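Rhamnosidase B (Bacillus sp., PDB 2OKX) probably hydrolyses terminal alpha-L-rhamnosyl residues from rhamnose-containing glycosides, as a glycoside hydrolase family 78 alpha-L-rhamnosidase. Local coordinates at residues A[364-367]-A[368-372]; A[513-516]-A[517-521]; A[539-543]-A[544-548]; A[411-414]-A[415-418]; A[940-943]-A[944-947]. All coordinates share one frame; numbering follows the deposited sequence.

In the fold
All five contacts are local, joining residues close in sequence. Contacts 2, 4 and 5 lie at the surface, whereas contacts 1 and 3 are partly buried. Contact 1 occupies the C-terminal end of helix 362-370 and combines backbone bonds with apolar packing and a bound glycerol. Contact 3 is the most polar: a strand and the helix after it are tied by hydrogen bonds to an asparagine amide and an aspartate carboxylate. It reaches the same sheet as contact 5, a beta turn leading into strand 946-954, with centres about 22 Å apart. Contacts 2 and 4 are also near, about 5 Å between nearest atoms; one ties a loop by an asparagine amide, the other packs a short helix.

Contact 1 of 5, residues A[364-367]-A[368-372]; sequences YRAL and PEAAP. With GOL (glycerol), chain M.
The last turns of helix 362-370 are held by Ala370 N, which donates to Ala366 O at 2.9 Å, and by a weaker bond from Ala371 N to Leu367 O; the helix is kinked at Pro368, whose ring nitrogen has no hydrogen to give to the preceding turn. Ala371 is the first residue to leave helical geometry. Beneath these bonds, Leu367 reaches along the chain with CG opposite the backbone N (chi1 -175°), which carries CD1 to within 3.7 Å of Ala371 CB. Its CB also lies 3.3 Å from Pro368 CD, a closeness set largely by the peptide link. On another side of the helix, Ala366 CB and Ala370 CB pass at 4.3 Å. A glycerol, probably from the crystallisation liquor, rests near the Tyr364 ring, with its O2 over one face and only weakly bonded to Tyr364 O. A water lies 2.7 Å from both Arg365 O and Glu369 OE2 and also meets the glycerol O3, joining a backbone carbonyl to the carboxylate one turn on. Glu369 OE1 is engaged separately by Trp272. The turn lies against strand 240-252, where Tyr364 touches Cys243 and Tyr245 meets Leu367 and Pro368; Tyr364 OH bonds Asp304 on strand 297-309, while Leu377 and Phe380 from a loop pack against Leu367.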
loop_
_atom_site.group_PDB
_atom_site.type_symbol
_atom_site.label_atom_id
_atom_site.label_comp_id
_atom_site.label_asym_id
_atom_site.label_seq_id
_atom_site.Cartn_x
_atom_site.Cartn_y
_atom_site.Cartn_z
ATOM N N TYR A 364 -22.659 -28.298 8.791
ATOM C CA TYR A 364 -22.481 -26.877 9.042
ATOM C C TYR A 364 -23.800 -26.255 9.489
ATOM O O TYR A 364 -23.831 -25.447 10.413
ATOM C CB TYR A 364 -21.975 -26.174 7.776
ATOM C CG TYR A 364 -22.118 -24.665 7.812
ATOM C CD1 TYR A 364 -23.043 -24.014 6.991
ATOM C CD2 TYR A 364 -21.343 -23.890 8.675
ATOM C CE1 TYR A 364 -23.193 -22.627 7.029
ATOM C CE2 TYR A 364 -21.485 -22.504 8.722
ATOM C CZ TYR A 364 -22.410 -21.879 7.899
ATOM O OH TYR A 364 -22.549 -20.511 7.946
ATOM N N ARG A 365 -24.891 -26.657 8.844
ATOM C CA ARG A 365 -26.217 -26.124 9.159
ATOM C C ARG A 365 -26.824 -26.600 10.475
ATOM O O ARG A 365 -27.552 -25.859 11.133
ATOM C CB ARG A 365 -27.190 -26.446 8.021
ATOM C CG ARG A 365 -26.908 -25.704 6.727
ATOM C CD ARG A 365 -27.137 -24.210 6.886
ATOM N NE ARG A 365 -26.866 -23.486 5.646
ATOM C CZ ARG A 365 -27.059 -22.181 5.482
ATOM N NH1 ARG A 365 -27.528 -21.447 6.483
ATOM N NH2 ARG A 365 -26.788 -21.609 4.316
ATOM N N ALA A 366 -26.533 -27.836 10.859
ATOM C CA ALA A 366 -27.088 -28.390 12.092
ATOM C C ALA A 366 -26.222 -28.130 13.317
ATOM O O ALA A 366 -26.732 -27.831 14.396
ATOM C CB ALA A 366 -27.302 -29.891 11.928
ATOM N N LEU A 367 -24.912 -28.237 13.130
ATOM C CA LEU A 367 -23.933 -28.074 14.199
ATOM C C LEU A 367 -24.207 -27.077 15.321
ATOM O O LEU A 367 -24.233 -27.456 16.495
ATOM C CB LEU A 367 -22.556 -27.788 13.596
ATOM C CG LEU A 367 -21.377 -27.702 14.566
ATOM C CD1 LEU A 367 -21.463 -28.789 15.618
ATOM C CD2 LEU A 367 -20.088 -27.823 13.777
ATOM N N PRO A 368 -24.417 -25.794 14.990
ATOM C CA PRO A 368 -24.673 -24.815 16.052
ATOM C C PRO A 368 -25.627 -25.301 17.140
ATOM O O PRO A 368 -25.239 -25.456 18.298
ATOM C CB PRO A 368 -25.226 -23.619 15.287
ATOM C CG PRO A 368 -24.505 -23.704 13.993
ATOM C CD PRO A 368 -24.605 -25.179 13.666
ATOM N N GLU A 369 -26.873 -25.548 16.759
ATOM C CA GLU A 369 -27.884 -25.997 17.705
ATOM C C GLU A 369 -27.760 -27.473 18.096
ATOM O O GLU A 369 -28.228 -27.877 19.156
ATOM C CB GLU A 369 -29.281 -25.724 17.140
ATOM C CG GLU A 369 -29.676 -24.243 17.098
ATOM C CD GLU A 369 -28.956 -23.442 16.014
ATOM O OE1 GLU A 369 -29.148 -22.206 15.963
ATOM O OE2 GLU A 369 -28.208 -24.041 15.210
ATOM N N ALA A 370 -27.119 -28.268 17.246
ATOM C CA ALA A 370 -26.957 -29.696 17.502
ATOM C C ALA A 370 -25.852 -30.033 18.504
ATOM O O ALA A 370 -25.738 -31.179 18.943
ATOM C CB ALA A 370 -26.705 -30.428 16.191
ATOM N N ALA A 371 -25.033 -29.046 18.858
ATOM C CA ALA A 371 -23.952 -29.272 19.814
ATOM C C ALA A 371 -23.878 -28.141 20.834
ATOM O O ALA A 371 -22.942 -27.342 20.824
ATOM C CB ALA A 371 -22.623 -29.404 19.080
ATOM N N PRO A 372 -24.867 -28.067 21.738
ATOM C CA PRO A 372 -24.918 -27.031 22.773
ATOM C C PRO A 372 -23.852 -27.191 23.857
ATOM O O PRO A 372 -23.660 -26.300 24.683
ATOM C CB PRO A 372 -26.332 -27.177 23.322
ATOM C CG PRO A 372 -26.566 -28.650 23.216
ATOM C CD PRO A 372 -26.033 -28.963 21.837
HETATM C C1 GOL M . -26.725 -20.663 10.153
HETATM O O1 GOL M . -26.081 -20.667 9.010
HETATM C C2 GOL M . -26.938 -22.104 10.631
HETATM O O2 GOL M . -25.672 -22.752 10.791
HETATM C C3 GOL M . -27.689 -22.098 11.964
HETATM O O3 GOL M . -27.884 -23.443 12.407
HETATM O O HOH W 1 -29.231 -25.632 13.278
#

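Contact 2 of 5, residues A[513-516]-A[517-521]; sequences RGNS and APVKL
Asn515 ND2 donates to Ala517 O at 3.0 Å, a fairly straight bond (161° at the hydrogen) that draws the loop back on itself across two residues. The oxygen lies close to the plane of the Asn515 amide, so the N-H is well aimed, but the donor approaches from above the carbonyl plane of Ala517, 36° out of it, and does not use a lone pair. The asparagine side chain reaches this carbonyl because CG stands between its own backbone N and carbonyl carbon (chi1 56°), folding the amide over the following peptides. The same amide also has an apolar neighbour: Val519 CG2 lies 3.7 Å from Asn515 ND2 and 4.0 Å from Asn515 CG, the two side chains crossing at about a right angle. One methyl of the valine is thus laid against the amide group that holds the loop. Ser516 and Ala517 turn their CB atoms away from this interior. Around the contact, Asn515 also touches Val431 and Thr461, while Val519 packs on Ala457 and Val512. A loop braced by an asparagine side-chain-to-backbone hydrogen bond thus joins strands 507-513 and 520-528, which belong to different sheets of the concanavalin-like domain, as in a beta-sandwich where a loop passes from one sheet to the other.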
loop_
_atom_site.group_PDB
_atom_site.type_symbol
_atom_site.label_atom_id
_atom_site.label_comp_id
_atom_site.label_asym_id
_atom_site.label_seq_id
_atom_site.Cartn_x
_atom_site.Cartn_y
_atom_site.Cartn_z
ATOM N N ARG A 513 3.184 -1.005 29.204
ATOM C CA ARG A 513 2.509 -1.882 30.159
ATOM C C ARG A 513 3.451 -2.758 31.000
ATOM O O ARG A 513 4.573 -3.060 30.595
ATOM C CB ARG A 513 1.549 -2.825 29.422
ATOM C CG ARG A 513 0.926 -2.290 28.129
ATOM C CD ARG A 513 0.081 -3.386 27.473
ATOM N NE ARG A 513 -0.337 -3.066 26.106
ATOM C CZ ARG A 513 -1.418 -2.359 25.792
ATOM N NH1 ARG A 513 -2.213 -1.885 26.743
ATOM N NH2 ARG A 513 -1.703 -2.130 24.517
ATOM N N GLY A 514 2.960 -3.170 32.166
ATOM C CA GLY A 514 3.701 -4.058 33.051
ATOM C C GLY A 514 5.002 -3.606 33.687
ATOM O O GLY A 514 5.759 -4.439 34.194
ATOM N N ASN A 515 5.279 -2.309 33.677
ATOM C CA ASN A 515 6.509 -1.813 34.281
ATOM C C ASN A 515 6.228 -1.436 35.726
ATOM O O ASN A 515 5.217 -0.806 36.021
ATOM C CB ASN A 515 7.017 -0.588 33.525
ATOM C CG ASN A 515 5.987 0.507 33.461
ATOM O OD1 ASN A 515 4.882 0.296 32.964
ATOM N ND2 ASN A 515 6.335 1.684 33.970
ATOM N N SER A 516 7.123 -1.833 36.622
ATOM C CA SER A 516 6.975 -1.529 38.040
ATOM C C SER A 516 7.602 -0.170 38.334
ATOM O O SER A 516 7.035 0.651 39.062
ATOM C CB SER A 516 7.656 -2.617 38.878
ATOM O OG SER A 516 8.968 -2.875 38.401
ATOM N N ALA A 517 8.773 0.058 37.752
ATOM C CA ALA A 517 9.497 1.308 37.929
ATOM C C ALA A 517 9.222 2.217 36.736
ATOM O O ALA A 517 8.795 1.755 35.678
ATOM C CB ALA A 517 10.989 1.028 38.045
ATOM N N PRO A 518 9.465 3.526 36.891
ATOM C CA PRO A 518 9.220 4.453 35.783
ATOM C C PRO A 518 10.062 4.191 34.544
ATOM O O PRO A 518 11.208 3.746 34.628
ATOM C CB PRO A 518 9.501 5.822 36.408
ATOM C CG PRO A 518 10.490 5.519 37.485
ATOM C CD PRO A 518 9.940 4.247 38.085
ATOM N N VAL A 519 9.470 4.461 33.387
ATOM C CA VAL A 519 10.148 4.288 32.114
ATOM C C VAL A 519 10.624 5.660 31.641
ATOM O O VAL A 519 9.886 6.638 31.717
ATOM C CB VAL A 519 9.194 3.692 31.049
ATOM C CG1 VAL A 519 9.828 3.785 29.659
ATOM C CG2 VAL A 519 8.879 2.244 31.387
ATOM N N LYS A 520 11.866 5.730 31.178
ATOM C CA LYS A 520 12.413 6.982 30.676
ATOM C C LYS A 520 12.497 6.883 29.162
ATOM O O LYS A 520 13.286 6.106 28.624
ATOM C CB LYS A 520 13.809 7.238 31.245
ATOM C CG LYS A 520 13.836 7.497 32.735
ATOM C CD LYS A 520 15.249 7.789 33.200
ATOM C CE LYS A 520 15.300 8.018 34.700
ATOM N NZ LYS A 520 16.688 8.297 35.154
ATOM N N LEU A 521 11.678 7.667 28.475
ATOM C CA LEU A 521 11.681 7.647 27.022
ATOM C C LEU A 521 12.631 8.734 26.526
ATOM O O LEU A 521 12.344 9.927 26.648
ATOM C CB LEU A 521 10.256 7.867 26.501
ATOM C CG LEU A 521 9.978 7.722 24.999
ATOM C CD1 LEU A 521 10.591 6.434 24.460
ATOM C CD2 LEU A 521 8.470 7.729 24.773
#

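Contact 3 of 5, residues A[539-543]-A[544-548]; sequences FRCSD and ALLNA
A pair of hydrogen bonds joins the Asn547 amide to the backbone of Cys541. Cys541 N donates to Asn547 OD1 at 2.7 Å, in the carbonyl plane and on a lone pair, and Asn547 ND2 returns a bond to Cys541 O at 3.0 Å, tilted from both planes. With two bonds to one residue, the amide has its rotation fixed against the strand edge. Carboxylate bonds come next. Asp543 OD1 accepts from Leu546 N at 3.2 Å, from above the carboxylate plane, and weakly from Leu545 N; CG opposite the backbone N (chi1 -173°) brings it over the first-turn N-H groups of the helix. Its OD2 is held by Arg825. Backbone bonding follows from Asn547 N to Asp543 O, 3.1 Å. Sulfur takes part too: Asp543 N donates to Cys541 SG, which also makes an apolar contact with Leu546 CB at 3.9 Å. Leu546 CG lies against the carboxylate, 3.7 Å from Asp543 CG. Water 2 bridges Phe539 O and Asn547 O, and water 3 links Ser542 O with Ala544 N. The Asp543 bonds form an N-cap on helix 544-559, and the Asn547 pair ties that helix to segment 539-541, nearly antiparallel to 544-548, in a strand-turn-helix within the six-hairpin glycosidase domain.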
loop_
_atom_site.group_PDB
_atom_site.type_symbol
_atom_site.label_atom_id
_atom_site.label_comp_id
_atom_site.label_asym_id
_atom_site.label_seq_id
_atom_site.Cartn_x
_atom_site.Cartn_y
_atom_site.Cartn_z
ATOM N N PHE A 539 4.838 25.375 -6.920
ATOM C CA PHE A 539 3.678 26.147 -7.329
ATOM C C PHE A 539 3.130 26.933 -6.148
ATOM O O PHE A 539 2.956 26.387 -5.061
ATOM C CB PHE A 539 2.561 25.251 -7.864
ATOM C CG PHE A 539 1.298 26.008 -8.193
ATOM C CD1 PHE A 539 1.115 26.572 -9.452
ATOM C CD2 PHE A 539 0.326 26.223 -7.212
ATOM C CE1 PHE A 539 -0.017 27.343 -9.729
ATOM C CE2 PHE A 539 -0.803 26.991 -7.477
ATOM C CZ PHE A 539 -0.977 27.555 -8.736
ATOM N N ARG A 540 2.879 28.219 -6.369
ATOM C CA ARG A 540 2.282 29.089 -5.353
ATOM C C ARG A 540 1.472 30.130 -6.105
ATOM O O ARG A 540 1.856 30.537 -7.202
ATOM C CB ARG A 540 3.337 29.812 -4.507
ATOM C CG ARG A 540 4.203 28.915 -3.650
ATOM C CD ARG A 540 5.130 29.738 -2.755
ATOM N NE ARG A 540 5.674 30.909 -3.442
ATOM C CZ ARG A 540 5.241 32.153 -3.246
ATOM N NH1 ARG A 540 5.779 33.165 -3.910
ATOM N NH2 ARG A 540 4.277 32.387 -2.370
ATOM N N CYS A 541 0.354 30.556 -5.528
ATOM C CA CYS A 541 -0.471 31.561 -6.172
ATOM C C CYS A 541 -1.171 32.430 -5.132
ATOM O O CYS A 541 -1.018 32.216 -3.926
ATOM C CB CYS A 541 -1.494 30.900 -7.102
ATOM S SG CYS A 541 -2.813 29.983 -6.284
ATOM N N SER A 542 -1.936 33.409 -5.604
ATOM C CA SER A 542 -2.641 34.334 -4.722
ATOM C C SER A 542 -3.709 33.670 -3.847
ATOM O O SER A 542 -4.176 34.261 -2.875
ATOM C CB SER A 542 -3.286 35.446 -5.555
ATOM O OG SER A 542 -4.226 34.912 -6.470
ATOM N N ASP A 543 -4.091 32.450 -4.193
ATOM C CA ASP A 543 -5.115 31.726 -3.449
ATOM C C ASP A 543 -4.452 30.745 -2.472
ATOM O O ASP A 543 -3.963 29.693 -2.872
ATOM C CB ASP A 543 -6.016 30.967 -4.428
ATOM C CG ASP A 543 -7.213 30.321 -3.750
ATOM O OD1 ASP A 543 -7.082 29.881 -2.591
ATOM O OD2 ASP A 543 -8.286 30.236 -4.384
ATOM N N ALA A 544 -4.448 31.097 -1.192
ATOM C CA ALA A 544 -3.838 30.254 -0.165
ATOM C C ALA A 544 -4.431 28.844 -0.089
ATOM O O ALA A 544 -3.727 27.892 0.243
ATOM C CB ALA A 544 -3.940 30.938 1.195
ATOM N N LEU A 545 -5.719 28.700 -0.387
ATOM C CA LEU A 545 -6.342 27.377 -0.346
ATOM C C LEU A 545 -5.720 26.491 -1.426
ATOM O O LEU A 545 -5.364 25.332 -1.175
ATOM C CB LEU A 545 -7.858 27.489 -0.550
ATOM C CG LEU A 545 -8.657 26.190 -0.733
ATOM C CD1 LEU A 545 -8.316 25.201 0.373
ATOM C CD2 LEU A 545 -10.152 26.501 -0.724
ATOM N N LEU A 546 -5.576 27.034 -2.630
ATOM C CA LEU A 546 -4.972 26.265 -3.707
ATOM C C LEU A 546 -3.532 25.898 -3.348
ATOM O O LEU A 546 -3.088 24.793 -3.645
ATOM C CB LEU A 546 -5.012 27.057 -5.019
ATOM C CG LEU A 546 -6.421 27.224 -5.606
ATOM C CD1 LEU A 546 -6.355 28.058 -6.900
ATOM C CD2 LEU A 546 -7.019 25.850 -5.892
ATOM N N ASN A 547 -2.810 26.815 -2.706
ATOM C CA ASN A 547 -1.429 26.539 -2.305
ATOM C C ASN A 547 -1.380 25.341 -1.364
ATOM O O ASN A 547 -0.492 24.491 -1.466
ATOM C CB ASN A 547 -0.806 27.735 -1.588
ATOM C CG ASN A 547 -0.595 28.910 -2.507
ATOM O OD1 ASN A 547 -0.639 28.766 -3.730
ATOM N ND2 ASN A 547 -0.357 30.082 -1.925
ATOM N N ALA A 548 -2.340 25.281 -0.448
ATOM C CA ALA A 548 -2.398 24.182 0.506
ATOM C C ALA A 548 -2.757 22.872 -0.187
ATOM O O ALA A 548 -2.255 21.818 0.189
ATOM C CB ALA A 548 -3.412 24.497 1.607
HETATM O O HOH W 2 2.141 25.822 -2.604
HETATM O O HOH W 3 -5.652 33.608 -0.226
#

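Contact 4 of 5, residues A[411-414]-A[415-418]; sequences AVPR and SVLN
Val412 CG1 meets Leu417 CD2 at 4.1 Å and Val416 CB at 4.2 Å, so one valine methyl touches two residues of the short helix that follows. Beside it, the Pro413 ring packs obliquely on Val416, with Pro413 CD 3.7 Å from Val416 CG2. Arg414 uses its aliphatic part in the same way: Arg414 CD comes to 3.7 Å from Leu417 CD1, the two side chains crossing at about a right angle. A bend at chi2 (56°) brings the guanidinium round until Asn418, four residues on, lies at its edge, with the amide and guanidinium planes 82° apart. The backbone positions these groups. Leu417 N bonds Arg414 O at 3.0 Å, from above the carbonyl plane, while Val416 N makes a weak bond to Pro413 O and Asn418 N bonds Ser415 O. Farther out, Ile208 on strand 207-215 touches Val412, Val416 and Leu417, Leu211 touches Pro413, and Ser415 OG bonds Val428 N. Short-range, three-residue bonds give the turn only modest backbone hydrogen bonding, consistent with a weakly bonded helical turn whose apolar side rests on strand 207-215.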
loop_
_atom_site.group_PDB
_atom_site.type_symbol
_atom_site.label_atom_id
_atom_site.label_comp_id
_atom_site.label_asym_id
_atom_site.label_seq_id
_atom_site.Cartn_x
_atom_site.Cartn_y
_atom_site.Cartn_z
ATOM N N ALA A 411 -3.846 14.908 31.879
ATOM C CA ALA A 411 -3.107 16.019 31.291
ATOM C C ALA A 411 -1.689 15.537 31.007
ATOM O O ALA A 411 -1.133 14.747 31.770
ATOM C CB ALA A 411 -3.081 17.204 32.254
ATOM N N VAL A 412 -1.106 15.997 29.903
ATOM C CA VAL A 412 0.253 15.593 29.555
ATOM C C VAL A 412 1.284 16.373 30.373
ATOM O O VAL A 412 1.312 17.601 30.331
ATOM C CB VAL A 412 0.549 15.834 28.053
ATOM C CG1 VAL A 412 1.963 15.397 27.729
ATOM C CG2 VAL A 412 -0.449 15.079 27.190
ATOM N N PRO A 413 2.140 15.671 31.135
ATOM C CA PRO A 413 3.167 16.330 31.951
ATOM C C PRO A 413 4.255 16.913 31.049
ATOM O O PRO A 413 4.622 16.299 30.049
ATOM C CB PRO A 413 3.710 15.194 32.817
ATOM C CG PRO A 413 2.583 14.198 32.846
ATOM C CD PRO A 413 2.095 14.230 31.428
ATOM N N ARG A 414 4.777 18.084 31.403
ATOM C CA ARG A 414 5.816 18.721 30.599
ATOM C C ARG A 414 6.983 17.784 30.320
ATOM O O ARG A 414 7.489 17.740 29.203
ATOM C CB ARG A 414 6.335 19.991 31.286
ATOM C CG ARG A 414 7.585 20.593 30.630
ATOM C CD ARG A 414 7.369 20.897 29.143
ATOM N NE ARG A 414 8.583 21.403 28.498
ATOM C CZ ARG A 414 9.608 20.645 28.114
ATOM N NH1 ARG A 414 10.670 21.205 27.546
ATOM N NH2 ARG A 414 9.570 19.327 28.276
ATOM N N SER A 415 7.405 17.031 31.331
ATOM C CA SER A 415 8.526 16.105 31.177
ATOM C C SER A 415 8.380 15.185 29.975
ATOM O O SER A 415 9.332 14.967 29.224
ATOM C CB SER A 415 8.687 15.236 32.429
ATOM O OG SER A 415 9.652 14.215 32.211
ATOM N N VAL A 416 7.181 14.641 29.802
ATOM C CA VAL A 416 6.922 13.716 28.710
ATOM C C VAL A 416 7.219 14.304 27.334
ATOM O O VAL A 416 7.614 13.580 26.421
ATOM C CB VAL A 416 5.458 13.217 28.760
ATOM C CG1 VAL A 416 5.212 12.189 27.662
ATOM C CG2 VAL A 416 5.179 12.605 30.118
ATOM N N LEU A 417 7.044 15.613 27.180
ATOM C CA LEU A 417 7.309 16.240 25.887
ATOM C C LEU A 417 8.740 15.969 25.421
ATOM O O LEU A 417 9.002 15.897 24.225
ATOM C CB LEU A 417 7.054 17.750 25.958
ATOM C CG LEU A 417 5.626 18.157 26.335
ATOM C CD1 LEU A 417 5.496 19.669 26.248
ATOM C CD2 LEU A 417 4.625 17.482 25.403
ATOM N N ASN A 418 9.662 15.811 26.369
ATOM C CA ASN A 418 11.060 15.544 26.033
ATOM C C ASN A 418 11.191 14.291 25.178
ATOM O O ASN A 418 12.165 14.131 24.442
ATOM C CB ASN A 418 11.894 15.348 27.307
ATOM C CG ASN A 418 12.075 16.630 28.102
ATOM O OD1 ASN A 418 12.452 16.593 29.277
ATOM N ND2 ASN A 418 11.824 17.768 27.466
#

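Contact 5 of 5, residues A[940-943]-A[944-947]; sequences TLPE and GIEG
Ile945 N donates to Pro942 O at 2.9 Å, closing a type II beta turn, and around this bond lies the tight part of the contact. The bond is reasonably straight (153° at the hydrogen), with the donor somewhat tilted from the carbonyl plane. Across the mouth of the turn, Pro942 CG packs on Ile945 CG1 at 3.6 Å, ring and branched chain crossing obliquely. The isoleucine can meet the proline because CG1 stands opposite its own carbonyl carbon (chi1 -58°), lying beside the backbone N that makes the turn bond. Leu941 lies against backbone: its CB is 3.6 Å from Ile945 O, and its CD1 reaches the peptide joining Glu946 and Gly947, 3.6 Å from Glu946 C. This methyl therefore covers backbone and not a side chain.

The outer side differs. Glu943 and Gly944 occupy the two corner positions and are exposed, Gly944 with positive phi (67°) as the third residue of a type II turn requires. The extended Glu943 chain leads away from the turn. Glu946, likewise exposed, directs its CB away from the segment before the turn. Beneath the packed side, Leu925 on strand 924-932 touches both Pro942 and Ile945, and Leu927 touches Leu941; Gln894 and Pro895 from a loop also meet Pro942. The turn thus connects strand 936-939 to strand 946-954, which runs parallel to strand 924-932 at an outer edge of the C-terminal sheet.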
loop_
_atom_site.group_PDB
_atom_site.type_symbol
_atom_site.label_atom_id
_atom_site.label_comp_id
_atom_site.label_asym_id
_atom_site.label_seq_id
_atom_site.Cartn_x
_atom_site.Cartn_y
_atom_site.Cartn_z
ATOM N N THR A 940 1.721 32.175 -25.166
ATOM C CA THR A 940 0.381 32.626 -25.523
ATOM C C THR A 940 -0.310 33.227 -24.300
ATOM O O THR A 940 -0.642 32.510 -23.358
ATOM C CB THR A 940 -0.518 31.465 -26.021
ATOM O OG1 THR A 940 0.115 30.784 -27.109
ATOM C CG2 THR A 940 -1.862 32.002 -26.494
ATOM N N LEU A 941 -0.522 34.538 -24.302
ATOM C CA LEU A 941 -1.218 35.158 -23.181
ATOM C C LEU A 941 -2.686 34.751 -23.289
ATOM O O LEU A 941 -3.196 34.527 -24.390
ATOM C CB LEU A 941 -1.086 36.678 -23.240
ATOM C CG LEU A 941 0.332 37.221 -23.057
ATOM C CD1 LEU A 941 0.285 38.738 -23.025
ATOM C CD2 LEU A 941 0.928 36.682 -21.749
ATOM N N PRO A 942 -3.383 34.635 -22.147
ATOM C CA PRO A 942 -4.798 34.245 -22.156
ATOM C C PRO A 942 -5.706 35.226 -22.898
ATOM O O PRO A 942 -5.357 36.391 -23.094
ATOM C CB PRO A 942 -5.131 34.121 -20.667
ATOM C CG PRO A 942 -4.199 35.090 -20.025
ATOM C CD PRO A 942 -2.908 34.858 -20.772
ATOM N N GLU A 943 -6.872 34.733 -23.306
ATOM C CA GLU A 943 -7.843 35.519 -24.065
ATOM C C GLU A 943 -8.026 36.958 -23.609
ATOM O O GLU A 943 -8.326 37.221 -22.442
ATOM C CB GLU A 943 -9.203 34.805 -24.072
ATOM C CG GLU A 943 -10.318 35.565 -24.792
ATOM C CD GLU A 943 -11.584 34.734 -24.959
ATOM O OE1 GLU A 943 -11.871 33.901 -24.072
ATOM O OE2 GLU A 943 -12.301 34.919 -25.970
ATOM N N GLY A 944 -7.829 37.882 -24.549
ATOM C CA GLY A 944 -7.994 39.304 -24.283
ATOM C C GLY A 944 -7.017 39.966 -23.329
ATOM O O GLY A 944 -7.201 41.124 -22.961
ATOM N N ILE A 945 -5.973 39.249 -22.932
ATOM C CA ILE A 945 -4.996 39.796 -22.004
ATOM C C ILE A 945 -3.731 40.256 -22.724
ATOM O O ILE A 945 -3.217 39.561 -23.600
ATOM C CB ILE A 945 -4.619 38.732 -20.928
ATOM C CG1 ILE A 945 -5.880 38.289 -20.175
ATOM C CG2 ILE A 945 -3.605 39.291 -19.952
ATOM C CD1 ILE A 945 -6.562 39.409 -19.424
ATOM N N GLU A 946 -3.237 41.433 -22.355
ATOM C CA GLU A 946 -2.020 41.963 -22.955
ATOM C C GLU A 946 -0.967 41.923 -21.860
ATOM O O GLU A 946 -1.265 41.517 -20.737
ATOM C CB GLU A 946 -2.250 43.401 -23.446
ATOM C CG GLU A 946 -2.475 44.433 -22.352
ATOM C CD GLU A 946 -3.152 45.689 -22.877
ATOM O OE1 GLU A 946 -2.990 45.997 -24.075
ATOM O OE2 GLU A 946 -3.836 46.377 -22.090
ATOM N N GLY A 947 0.262 42.320 -22.162
ATOM C CA GLY A 947 1.267 42.291 -21.118
ATOM C C GLY A 947 2.716 42.322 -21.549
ATOM O O GLY A 947 3.031 42.455 -22.731
#